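Local coordinates for hypothetical protein PH0156 (Pyrococcus horikoshii, PDB 2P62) that is of unknown function but belongs to a family of the Toprim-like clan, whose better-known members act on nucleic acids with the help of metal ions, at residues K18-K23 / K210-M215; G137-N142 / S228-L233; I214-H217 / L222-R225. One frame throughout, in Å; residues are numbered along the deposited sequence.

Contact 1 of 3, residues K18-K23 / K210-M215; sequences KVLLEK and KYIGIM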
loop_
_atom_site.group_PDB
_atom_site.type_symbol
_atom_site.label_atom_id
_atom_site.label_comp_id
_atom_site.label_asym_id
_atom_site.label_seq_id
_atom_site.Cartn_x
_atom_site.Cartn_y
_atom_site.Cartn_z
ATOM N N LYS A 18 3.712 7.500 13.101
ATOM C CA LYS A 18 4.196 6.301 13.772
ATOM C C LYS A 18 5.727 6.225 13.797
ATOM O O LYS A 18 6.323 5.911 14.829
ATOM C CB LYS A 18 3.595 5.056 13.092
ATOM C CG LYS A 18 3.800 3.736 13.837
ATOM C CD LYS A 18 4.918 2.901 13.234
ATOM C CE LYS A 18 4.468 2.201 11.969
ATOM N NZ LYS A 18 3.378 1.267 12.279
ATOM N N VAL A 19 6.383 6.528 12.684
ATOM C CA VAL A 19 7.839 6.446 12.702
ATOM C C VAL A 19 8.441 7.514 13.625
ATOM O O VAL A 19 9.421 7.258 14.323
ATOM C CB VAL A 19 8.451 6.527 11.264
ATOM C CG1 VAL A 19 8.125 7.866 10.603
ATOM C CG2 VAL A 19 9.957 6.299 11.335
ATOM N N LEU A 20 7.855 8.704 13.655
ATOM C CA LEU A 20 8.377 9.736 14.539
ATOM C C LEU A 20 8.120 9.376 16.000
ATOM O O LEU A 20 9.015 9.484 16.835
ATOM C CB LEU A 20 7.727 11.082 14.245
ATOM C CG LEU A 20 8.022 11.710 12.884
ATOM C CD1 LEU A 20 7.019 12.822 12.662
ATOM C CD2 LEU A 20 9.464 12.222 12.807
ATOM N N LEU A 21 6.897 8.952 16.308
ATOM C CA LEU A 21 6.527 8.605 17.678
ATOM C C LEU A 21 7.297 7.405 18.233
ATOM O O LEU A 21 7.554 7.336 19.431
ATOM C CB LEU A 21 5.018 8.347 17.768
ATOM C CG LEU A 21 4.085 9.542 17.530
ATOM C CD1 LEU A 21 2.631 9.093 17.587
ATOM C CD2 LEU A 21 4.358 10.613 18.582
ATOM N N GLU A 22 7.661 6.465 17.362
ATOM C CA GLU A 22 8.413 5.283 17.775
ATOM C C GLU A 22 9.918 5.544 17.780
ATOM O O GLU A 22 10.565 5.523 18.829
ATOM C CB GLU A 22 8.118 4.093 16.843
ATOM C CG GLU A 22 6.716 3.495 17.010
ATOM C CD GLU A 22 6.445 2.255 16.145
ATOM O OE1 GLU A 22 5.365 1.652 16.311
ATOM O OE2 GLU A 22 7.288 1.876 15.305
ATOM N N LYS A 23 10.459 5.821 16.598
ATOM C CA LYS A 23 11.887 6.036 16.426
ATOM C C LYS A 23 12.470 7.316 16.996
ATOM O O LYS A 23 13.677 7.405 17.216
ATOM C CB LYS A 23 12.235 5.916 14.940
ATOM C CG LYS A 23 11.859 4.562 14.329
ATOM C CD LYS A 23 12.569 3.395 15.027
ATOM C CE LYS A 23 12.249 2.038 14.379
ATOM N NZ LYS A 23 10.831 1.630 14.557
ATOM N N LYS A 210 10.680 4.076 6.235
ATOM C CA LYS A 210 12.061 3.729 5.944
ATOM C C LYS A 210 12.947 4.972 5.858
ATOM O O LYS A 210 13.927 5.094 6.590
ATOM C CB LYS A 210 12.144 2.950 4.632
ATOM C CG LYS A 210 13.532 2.439 4.327
ATOM C CD LYS A 210 13.595 1.761 2.978
ATOM C CE LYS A 210 15.025 1.342 2.650
ATOM N NZ LYS A 210 15.174 1.068 1.187
ATOM N N TYR A 211 12.589 5.890 4.966
ATOM C CA TYR A 211 13.340 7.125 4.762
ATOM C C TYR A 211 13.549 7.924 6.052
ATOM O O TYR A 211 14.661 8.377 6.345
ATOM C CB TYR A 211 12.625 7.989 3.720
ATOM C CG TYR A 211 13.330 9.286 3.386
ATOM C CD1 TYR A 211 14.675 9.299 3.006
ATOM C CD2 TYR A 211 12.640 10.502 3.419
ATOM C CE1 TYR A 211 15.318 10.491 2.665
ATOM C CE2 TYR A 211 13.271 11.695 3.079
ATOM C CZ TYR A 211 14.613 11.680 2.703
ATOM O OH TYR A 211 15.241 12.858 2.376
ATOM N N ILE A 212 12.494 8.094 6.836
ATOM C CA ILE A 212 12.635 8.851 8.069
ATOM C C ILE A 212 13.379 8.041 9.124
ATOM O O ILE A 212 14.233 8.570 9.835
ATOM C CB ILE A 212 11.258 9.286 8.600
ATOM C CG1 ILE A 212 10.621 10.254 7.595
ATOM C CG2 ILE A 212 11.399 9.910 9.992
ATOM C CD1 ILE A 212 9.285 10.828 8.022
ATOM N N GLY A 213 13.060 6.754 9.206
ATOM C CA GLY A 213 13.704 5.883 10.175
ATOM C C GLY A 213 15.208 5.842 10.014
ATOM O O GLY A 213 15.955 5.813 10.990
ATOM N N ILE A 214 15.664 5.832 8.772
ATOM C CA ILE A 214 17.088 5.811 8.514
ATOM C C ILE A 214 17.721 7.172 8.824
ATOM O O ILE A 214 18.805 7.229 9.404
ATOM C CB ILE A 214 17.359 5.407 7.056
ATOM C CG1 ILE A 214 17.000 3.930 6.868
ATOM C CG2 ILE A 214 18.808 5.670 6.697
ATOM C CD1 ILE A 214 17.112 3.439 5.432
ATOM N N MET A 215 17.040 8.258 8.449
ATOM C CA MET A 215 17.541 9.612 8.689
ATOM C C MET A 215 17.814 9.817 10.165
ATOM O O MET A 215 18.801 10.441 10.543
ATOM C CB MET A 215 16.535 10.674 8.220
ATOM C CG MET A 215 17.035 12.116 8.405
ATOM S SD MET A 215 16.023 13.376 7.594
ATOM C CE MET A 215 16.587 13.120 5.915
#
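Val19 points toward helix 204-218. Its CG1 meets Ile212, and its CG2 lies mainly over the backbone of Gly213. With chi1 at 62°, CG1 stands between the backbone N and the carbonyl carbon, and CG2 lies anti to N. Val19 CG1 lies against the branch of Ile212, 3.9 Å from Ile212 CG2. Val19 CG2 is 3.8 Å from Gly213 N. Gly213 has no side chain, and the CA atoms of Val19 and Gly213 come to 6.4 Å.

Ile212 carries CG1 beside its backbone N (chi1 -64°), which leaves CG2 anti to N and facing helix 11-23. Leu20 joins from the flank: its CD2 lies 4.1 Å from Ile212 CG2. No hydrogen bond crosses here; the contact is apolar and buried. An alanine in place of Val19 would probably open a gap over Gly213 and leave Ile212 CG2 with less to lean on.

The two helices run nearly parallel, at 27°, with segment axes 9.6 Å apart. Leu223 of helix 220-229 covers one side, touching both Leu20 and Ile212. Leu21 turns elsewhere on helix 11-23, onto Leu53 of strand 51-55 in the central sheet.

Contact 2 of 3, residues G137-N142 / S228-L233; sequences GNLTLN and SEVNLL
Leu139 and Val230 meet through one branch each, and their first torsions set this up. Leu139 holds CG between its backbone N and carbonyl carbon, with chi1 at 62°. Val230 has CG1 anti to its own N, with chi1 at -179°. Leu139 CD1 then faces Val230 CG1 at 4.3 Å, a loose apolar touch. The CA atoms of Leu139 and Val230 are 6.0 Å apart, so the two backbones run close here.

No hydrogen bond joins the segments. Asn138 O and Val230 O approach to 4.2 Å, but two acceptors cannot bond to each other. The small buried area, 114 Å², fits a side-by-side touch of loop and helix end.

Each backbone is shaped by its own turn. Asn138 is the centre of an inverse gamma turn, closed by a weak bond from Leu139 N to Gly137 O at 3.0 Å. Gly137 has backbone angles that would jam a side chain against the preceding carbonyl. On the other side, Asn231 ends helix 220-229 in a Schellman motif. Its phi is positive, at 61°, and Asn231 N bonds to Ser228 O at 3.0 Å. This reversal follows directly on Val230.

The contact joins the loop after strand 129-136 to the C-terminal end of helix 220-229. Ser155 of helix 152-162 touches both Leu139 and Val230. Beyond the turn, Asn231 O accepts a hydrogen bond from Tyr134 OH, and Leu232 packs on Tyr134 and Met136, which ties the helix end to strand 129-136.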
loop_
_atom_site.group_PDB
_atom_site.type_symbol
_atom_site.label_atom_id
_atom_site.label_comp_id
_atom_site.label_asym_id
_atom_site.label_seq_id
_atom_site.Cartn_x
_atom_site.Cartn_y
_atom_site.Cartn_z
ATOM N N GLY A 137 1.048 20.498 6.368
ATOM C CA GLY A 137 1.548 21.123 5.161
ATOM C C GLY A 137 1.568 22.638 5.186
ATOM O O GLY A 137 1.496 23.267 4.133
ATOM N N ASN A 138 1.665 23.241 6.365
ATOM C CA ASN A 138 1.700 24.699 6.431
ATOM C C ASN A 138 3.122 25.221 6.263
ATOM O O ASN A 138 3.805 25.536 7.239
ATOM C CB ASN A 138 1.117 25.209 7.752
ATOM C CG ASN A 138 -0.212 25.920 7.560
ATOM O OD1 ASN A 138 -0.354 26.758 6.662
ATOM N ND2 ASN A 138 -1.190 25.603 8.408
ATOM N N LEU A 139 3.571 25.296 5.016
ATOM C CA LEU A 139 4.910 25.788 4.706
ATOM C C LEU A 139 4.961 26.200 3.248
ATOM O O LEU A 139 3.956 26.128 2.545
ATOM C CB LEU A 139 5.984 24.718 5.004
ATOM C CG LEU A 139 6.089 23.335 4.320
ATOM C CD1 LEU A 139 4.733 22.640 4.337
ATOM C CD2 LEU A 139 6.593 23.470 2.898
ATOM N N THR A 140 6.118 26.672 2.804
ATOM C CA THR A 140 6.280 27.069 1.413
ATOM C C THR A 140 7.452 26.292 0.850
ATOM O O THR A 140 8.582 26.422 1.315
ATOM C CB THR A 140 6.553 28.575 1.271
ATOM O OG1 THR A 140 5.423 29.315 1.757
ATOM C CG2 THR A 140 6.783 28.937 -0.197
ATOM N N LEU A 141 7.157 25.449 -0.128
ATOM C CA LEU A 141 8.169 24.628 -0.770
ATOM C C LEU A 141 8.581 25.406 -2.007
ATOM O O LEU A 141 7.834 25.485 -2.981
ATOM C CB LEU A 141 7.555 23.277 -1.137
ATOM C CG LEU A 141 8.387 22.105 -1.655
ATOM C CD1 LEU A 141 8.514 22.220 -3.136
ATOM C CD2 LEU A 141 9.740 22.041 -0.958
ATOM N N ASN A 142 9.761 26.001 -1.975
ATOM C CA ASN A 142 10.186 26.796 -3.113
ATOM C C ASN A 142 10.852 26.031 -4.245
ATOM O O ASN A 142 12.072 26.065 -4.392
ATOM C CB ASN A 142 11.079 27.938 -2.633
ATOM C CG ASN A 142 10.283 29.043 -1.965
ATOM O OD1 ASN A 142 9.427 29.669 -2.598
ATOM N ND2 ASN A 142 10.548 29.282 -0.680
ATOM N N SER A 228 11.067 21.343 13.003
ATOM C CA SER A 228 10.960 22.674 13.583
ATOM C C SER A 228 10.552 23.720 12.532
ATOM O O SER A 228 9.636 24.510 12.764
ATOM C CB SER A 228 12.293 23.062 14.241
ATOM O OG SER A 228 12.198 24.314 14.906
ATOM N N GLU A 229 11.211 23.713 11.375
ATOM C CA GLU A 229 10.895 24.681 10.320
ATOM C C GLU A 229 9.489 24.508 9.746
ATOM O O GLU A 229 8.909 25.457 9.216
ATOM C CB GLU A 229 11.915 24.600 9.172
ATOM C CG GLU A 229 13.360 24.648 9.624
ATOM C CD GLU A 229 14.350 24.837 8.485
ATOM O OE1 GLU A 229 14.088 24.365 7.357
ATOM O OE2 GLU A 229 15.414 25.447 8.730
ATOM N N VAL A 230 8.944 23.298 9.838
ATOM C CA VAL A 230 7.602 23.036 9.320
ATOM C C VAL A 230 6.586 23.177 10.445
ATOM O O VAL A 230 5.380 23.053 10.241
ATOM C CB VAL A 230 7.498 21.620 8.722
ATOM C CG1 VAL A 230 6.102 21.385 8.182
ATOM C CG2 VAL A 230 8.510 21.452 7.609
ATOM N N ASN A 231 7.100 23.449 11.637
ATOM C CA ASN A 231 6.289 23.614 12.834
ATOM C C ASN A 231 5.492 22.358 13.193
ATOM O O ASN A 231 4.268 22.395 13.308
ATOM C CB ASN A 231 5.348 24.817 12.687
ATOM C CG ASN A 231 5.139 25.558 14.008
ATOM O OD1 ASN A 231 6.105 25.980 14.663
ATOM N ND2 ASN A 231 3.877 25.715 14.406
ATOM N N LEU A 232 6.208 21.246 13.359
ATOM C CA LEU A 232 5.612 19.971 13.742
ATOM C C LEU A 232 6.048 19.630 15.162
ATOM O O LEU A 232 5.411 18.837 15.847
ATOM C CB LEU A 232 6.054 18.846 12.795
ATOM C CG LEU A 232 5.148 18.538 11.603
ATOM C CD1 LEU A 232 5.797 17.485 10.732
ATOM C CD2 LEU A 232 3.779 18.053 12.101
ATOM N N LEU A 233 7.127 20.250 15.612
ATOM C CA LEU A 233 7.648 19.982 16.949
ATOM C C LEU A 233 6.655 20.241 18.084
ATOM O O LEU A 233 6.435 19.380 18.937
ATOM C CB LEU A 233 8.924 20.790 17.167
ATOM C CG LEU A 233 10.168 20.000 17.573
ATOM C CD1 LEU A 233 10.254 18.674 16.813
ATOM C CD2 LEU A 233 11.391 20.862 17.310
#

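Contact 3 of 3, residues I214-H217 / L222-R225; sequences IMIH and LLIR
Met215 reaches across to helix 220-229, and its sulfur fills the hollow between Leu222 CD2 and Leu223 CB. Met215 SD lies 3.9 Å from Leu222 CD2 on one flank. On the other, Met215 SD lies 4.0 Å from Leu223 CB. The chain runs out nearly straight, then bends at the sulfur with chi3 at -77°. That bend carries the end methyl to Leu222: Met215 CE sits 3.6 Å from Leu222 CD2. The side chains of Met215 and Leu222 cross at about a right angle, so the thioether passes across the leucine branch and does not lie along it.

The two helices follow each other in the chain and pack across a tight turn, as a helical hairpin does in the plain sense of two consecutive helices folded face to face. The residues that meet inside the bend are hydrophobic, and the nearest CA pair, Ile216 and Leu223, stands 6.8 Å apart. No hydrogen bond spans the two segments.

Leu223 supplies the second bump, in the reverse direction. Its CG is anti to the backbone N (chi1 178°), which sends the branch out toward helix 204-218. There its methyl sits against the long branch of Ile216, with Leu223 CD2 3.5 Å from Ile216 CG1. The same methyl, Leu223 CD2, is 3.9 Å from Ile216 CD1, and the two side chains meet at a slant.

Neighbouring parts close over the sides. Leu159 and Leu162 of helix 152-162 touch Met215 and Leu222 respectively, with Asp163 against both. Ile216 also meets Lys23 of helix 11-23.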
loop_
_atom_site.group_PDB
_atom_site.type_symbol
_atom_site.label_atom_id
_atom_site.label_comp_id
_atom_site.label_asym_id
_atom_site.label_seq_id
_atom_site.Cartn_x
_atom_site.Cartn_y
_atom_site.Cartn_z
ATOM N N ILE A 214 15.664 5.832 8.772
ATOM C CA ILE A 214 17.088 5.811 8.514
ATOM C C ILE A 214 17.721 7.172 8.824
ATOM O O ILE A 214 18.805 7.229 9.404
ATOM C CB ILE A 214 17.359 5.407 7.056
ATOM C CG1 ILE A 214 17.000 3.930 6.868
ATOM C CG2 ILE A 214 18.808 5.670 6.697
ATOM C CD1 ILE A 214 17.112 3.439 5.432
ATOM N N MET A 215 17.040 8.258 8.449
ATOM C CA MET A 215 17.541 9.612 8.689
ATOM C C MET A 215 17.814 9.817 10.165
ATOM O O MET A 215 18.801 10.441 10.543
ATOM C CB MET A 215 16.535 10.674 8.220
ATOM C CG MET A 215 17.035 12.116 8.405
ATOM S SD MET A 215 16.023 13.376 7.594
ATOM C CE MET A 215 16.587 13.120 5.915
ATOM N N ILE A 216 16.924 9.291 10.997
ATOM C CA ILE A 216 17.069 9.416 12.436
ATOM C C ILE A 216 18.412 8.841 12.868
ATOM O O ILE A 216 18.977 9.252 13.881
ATOM C CB ILE A 216 15.917 8.694 13.152
ATOM C CG1 ILE A 216 14.602 9.398 12.815
ATOM C CG2 ILE A 216 16.143 8.690 14.650
ATOM C CD1 ILE A 216 13.401 8.839 13.530
ATOM N N HIS A 217 18.927 7.907 12.076
ATOM C CA HIS A 217 20.204 7.280 12.361
ATOM C C HIS A 217 21.396 7.949 11.675
ATOM O O HIS A 217 22.464 8.040 12.269
ATOM C CB HIS A 217 20.156 5.799 11.979
ATOM C CG HIS A 217 19.454 4.937 12.984
ATOM N ND1 HIS A 217 18.831 3.754 12.646
ATOM C CD2 HIS A 217 19.299 5.073 14.323
ATOM C CE1 HIS A 217 18.321 3.200 13.732
ATOM N NE2 HIS A 217 18.591 3.981 14.763
ATOM N N LEU A 222 19.071 16.858 11.122
ATOM C CA LEU A 222 18.389 17.317 9.928
ATOM C C LEU A 222 16.869 17.149 10.112
ATOM O O LEU A 222 16.109 18.071 9.829
ATOM C CB LEU A 222 18.874 16.524 8.713
ATOM C CG LEU A 222 18.247 16.969 7.393
ATOM C CD1 LEU A 222 18.712 18.386 7.053
ATOM C CD2 LEU A 222 18.640 15.996 6.298
ATOM N N LEU A 223 16.438 15.981 10.598
ATOM C CA LEU A 223 15.013 15.706 10.818
ATOM C C LEU A 223 14.417 16.647 11.863
ATOM O O LEU A 223 13.313 17.175 11.690
ATOM C CB LEU A 223 14.792 14.260 11.283
ATOM C CG LEU A 223 13.327 13.885 11.582
ATOM C CD1 LEU A 223 12.584 13.708 10.266
ATOM C CD2 LEU A 223 13.251 12.605 12.412
ATOM N N ILE A 224 15.148 16.845 12.952
ATOM C CA ILE A 224 14.694 17.723 14.016
ATOM C C ILE A 224 14.534 19.137 13.473
ATOM O O ILE A 224 13.545 19.806 13.760
ATOM C CB ILE A 224 15.686 17.700 15.204
ATOM C CG1 ILE A 224 15.557 16.363 15.946
ATOM C CG2 ILE A 224 15.423 18.863 16.134
ATOM C CD1 ILE A 224 16.570 16.159 17.055
ATOM N N ARG A 225 15.501 19.578 12.674
ATOM C CA ARG A 225 15.463 20.912 12.077
ATOM C C ARG A 225 14.254 21.011 11.148
ATOM O O ARG A 225 13.537 22.016 11.128
ATOM C CB ARG A 225 16.741 21.163 11.278
ATOM C CG ARG A 225 16.729 22.450 10.481
ATOM C CD ARG A 225 17.853 22.485 9.452
ATOM N NE ARG A 225 17.582 23.536 8.477
ATOM C CZ ARG A 225 18.181 23.656 7.298
ATOM N NH1 ARG A 225 19.111 22.781 6.925
ATOM N NH2 ARG A 225 17.830 24.650 6.485
#

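Overall arrangement
From the N terminus, helix 11-23 supplies the first half of contact 1. The chain then builds most of the sheet, and residues 137-142 open contact 2 just after strand 129-136. Residues 210-215 close contact 1 over 186 intervening residues. Contact 3 begins on that same helix, sharing Ile214 and Met215, and closes at once at 222-225. Residues 228-233 then close contact 2. Contacts 1 and 2 therefore cross along the chain, and contact 3 is nested inside contact 2. Contacts 1 and 3 touch, with centres 8 Å apart. Contact 1 ties helix 204-218 to helix 11-23, contact 3 joins it to helix 220-229, and contact 2 ties that helix's end to the loop.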